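Molinate hydrolase (Gulosibacter molinativorax, PDB 4UB9) hydrolyses the thiocarbamate herbicide molinate, as a zinc-binding member of the amidohydrolase family. Local coordinates at the interface of chains A and B. Sequence-based numbering; all coordinates share one arbitrary frame. Chains: chain A/B, Molinate hydrolase.

The interface of chains A and B. Residues chain A 380, 383-384, 488; chain B 197, 199-200, 203.
A:Asp380 and B:Arg203 form a two-pronged salt bridge across the two-fold interface of two chains in the deposited tetramer, an assembly whose role in solution the structure alone does not show. The guanidinium meets the carboxylate end-on: NH1 of B:Arg203 gives a nearly straight bond of 2.9 Å to OD1 of A:Asp380, and NH2 one of equal length to OD2. Both oxygens lie close to the guanidinium plane, but the two flat groups are twisted 33° apart, and NH1 approaches OD1 tilted from the carboxylate plane. The arginine chain bends at chi3 (74°), turning its end towards the acid. Within chain A, the phenol OH of A:Tyr488 donates to the anti side of the same OD1 at 2.6 Å, so this oxygen has two donors and the carboxylate is held against rotation. With an alanine at A:Asp380, the B:Arg203 guanidinium is likely to lose its counter-charge and the A:Tyr488 hydroxyl its acceptor.

A second carboxylate caps the start of a helix. OD1 of A:Asp384 accepts the backbone N of B:Thr199 at 2.8 Å through its syn lone pair and also takes the OG1 hydroxyl, which sits beside that N (chi1 -59°). Inside chain B, OG of B:Ser197 accepts the backbone N of B:Phe200 at 3.2 Å, a further N-cap bond. The helix end would probably favour the negative charge on A:Asp384.

Apolar packing is slight: CG2 of B:Thr199 lies 3.8 Å from CG of A:Glu383.

In the fold, the short helix 379-383 and the residue after it meet the N-terminal end of helix 198-209, while A:Tyr488 reaches in from the C-terminal tail; the symmetry repeats the contact with the chains exchanged.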
ATOM      1  N   ASP A 380       3.830 -22.376   9.369  1.00 34.50           N
ATOM      2  CA  ASP A 380       2.672 -21.601   8.864  1.00 37.39           C
ATOM      3  C   ASP A 380       2.921 -21.044   7.473  1.00 34.92           C
ATOM      4  O   ASP A 380       1.999 -20.940   6.653  1.00 37.14           O
ATOM      5  CB  ASP A 380       2.260 -20.449   9.787  1.00 38.65           C
ATOM      6  CG  ASP A 380       1.436 -20.889  10.951  1.00 35.34           C
ATOM      7  OD1 ASP A 380       0.730 -21.918  10.872  1.00 39.99           O
ATOM      8  OD2 ASP A 380       1.461 -20.170  11.962  1.00 37.84           O
ATOM      9  N   GLU A 383       3.052 -23.991   4.980  1.00 36.49           N
ATOM     10  CA  GLU A 383       1.680 -24.436   4.835  1.00 37.90           C
ATOM     11  C   GLU A 383       0.926 -23.637   3.746  1.00 37.14           C
ATOM     12  O   GLU A 383      -0.005 -24.122   3.169  1.00 34.25           O
ATOM     13  CB  GLU A 383       0.973 -24.318   6.197  1.00 39.73           C
ATOM     14  CG  GLU A 383      -0.364 -25.008   6.276  1.00 44.75           C
ATOM     15  CD  GLU A 383      -0.240 -26.539   6.155  1.00 51.55           C
ATOM     16  OE1 GLU A 383       0.752 -27.126   6.641  1.00 48.90           O
ATOM     17  OE2 GLU A 383      -1.114 -27.140   5.495  1.00 58.40           O
ATOM     18  N   ASP A 384       1.321 -22.391   3.511  1.00 40.55           N
ATOM     19  CA  ASP A 384       0.711 -21.563   2.453  1.00 42.18           C
ATOM     20  C   ASP A 384       1.063 -22.015   1.052  1.00 41.86           C
ATOM     21  O   ASP A 384       0.416 -21.602   0.098  1.00 44.36           O
ATOM     22  CB  ASP A 384       1.187 -20.093   2.517  1.00 43.15           C
ATOM     23  CG  ASP A 384       0.557 -19.274   3.656  1.00 45.67           C
ATOM     24  OD1 ASP A 384      -0.177 -19.814   4.513  1.00 45.99           O
ATOM     25  OD2 ASP A 384       0.833 -18.047   3.681  1.00 46.94           O
ATOM     26  N   TYR A 488       4.380 -28.461  15.414  1.00 43.62           N
ATOM     27  CA  TYR A 488       3.199 -28.282  14.599  1.00 41.81           C
ATOM     28  C   TYR A 488       2.272 -29.478  14.733  1.00 43.84           C
ATOM     29  O   TYR A 488       2.728 -30.602  14.777  1.00 50.67           O
ATOM     30  CB  TYR A 488       3.603 -28.134  13.139  1.00 40.53           C
ATOM     31  CG  TYR A 488       2.764 -27.168  12.335  1.00 39.22           C
ATOM     32  CD1 TYR A 488       2.689 -25.813  12.701  1.00 38.30           C
ATOM     33  CD2 TYR A 488       2.068 -27.580  11.208  1.00 34.26           C
ATOM     34  CE1 TYR A 488       1.930 -24.914  11.979  1.00 35.72           C
ATOM     35  CE2 TYR A 488       1.306 -26.686  10.481  1.00 34.58           C
ATOM     36  CZ  TYR A 488       1.245 -25.350  10.870  1.00 38.25           C
ATOM     37  OH  TYR A 488       0.533 -24.425  10.140  1.00 44.44           O
TER
ATOM     38  N   SER B 197       1.484 -14.885   7.045  1.00 26.20           N
ATOM     39  CA  SER B 197       1.050 -16.093   6.370  1.00 26.91           C
ATOM     40  C   SER B 197      -0.440 -16.157   6.332  1.00 28.58           C
ATOM     41  O   SER B 197      -1.137 -15.720   7.252  1.00 27.08           O
ATOM     42  CB  SER B 197       1.560 -17.355   7.052  1.00 31.51           C
ATOM     43  OG  SER B 197       1.067 -17.475   8.362  1.00 38.56           O
ATOM     44  N   THR B 199      -2.067 -18.884   6.286  1.00 33.57           N
ATOM     45  CA  THR B 199      -2.465 -19.957   7.217  1.00 33.17           C
ATOM     46  C   THR B 199      -2.732 -19.374   8.619  1.00 35.06           C
ATOM     47  O   THR B 199      -3.692 -19.725   9.268  1.00 34.79           O
ATOM     48  CB  THR B 199      -1.363 -21.009   7.306  1.00 34.37           C
ATOM     49  OG1 THR B 199      -1.137 -21.552   5.999  1.00 34.51           O
ATOM     50  CG2 THR B 199      -1.744 -22.120   8.267  1.00 35.35           C
ATOM     51  N   PHE B 200      -1.827 -18.511   9.084  1.00 35.06           N
ATOM     52  CA  PHE B 200      -1.921 -17.955  10.431  1.00 33.00           C
ATOM     53  C   PHE B 200      -3.058 -17.016  10.491  1.00 30.79           C
ATOM     54  O   PHE B 200      -3.850 -17.045  11.416  1.00 29.66           O
ATOM     55  CB  PHE B 200      -0.645 -17.228  10.855  1.00 35.49           C
ATOM     56  CG  PHE B 200      -0.707 -16.646  12.259  1.00 34.41           C
ATOM     57  CD1 PHE B 200      -1.059 -17.421  13.336  1.00 34.31           C
ATOM     58  CD2 PHE B 200      -0.395 -15.335  12.479  1.00 37.05           C
ATOM     59  CE1 PHE B 200      -1.104 -16.883  14.613  1.00 39.21           C
ATOM     60  CE2 PHE B 200      -0.425 -14.793  13.742  1.00 39.82           C
ATOM     61  CZ  PHE B 200      -0.768 -15.565  14.815  1.00 38.80           C
ATOM     62  N   ARG B 203      -6.255 -19.033  10.643  1.00 30.81           N
ATOM     63  CA  ARG B 203      -6.445 -19.697  11.918  1.00 30.33           C
ATOM     64  C   ARG B 203      -6.960 -18.689  12.984  1.00 36.84           C
ATOM     65  O   ARG B 203      -7.791 -19.012  13.807  1.00 39.56           O
ATOM     66  CB  ARG B 203      -5.164 -20.388  12.348  1.00 30.75           C
ATOM     67  CG  ARG B 203      -5.276 -21.111  13.683  1.00 30.07           C
ATOM     68  CD  ARG B 203      -4.109 -22.033  13.925  1.00 32.24           C
ATOM     69  NE  ARG B 203      -2.832 -21.379  14.281  1.00 38.42           N
ATOM     70  CZ  ARG B 203      -1.755 -21.302  13.494  1.00 36.53           C
ATOM     71  NH1 ARG B 203      -1.776 -21.776  12.247  1.00 36.79           N
ATOM     72  NH2 ARG B 203      -0.646 -20.733  13.936  1.00 35.44           N
TER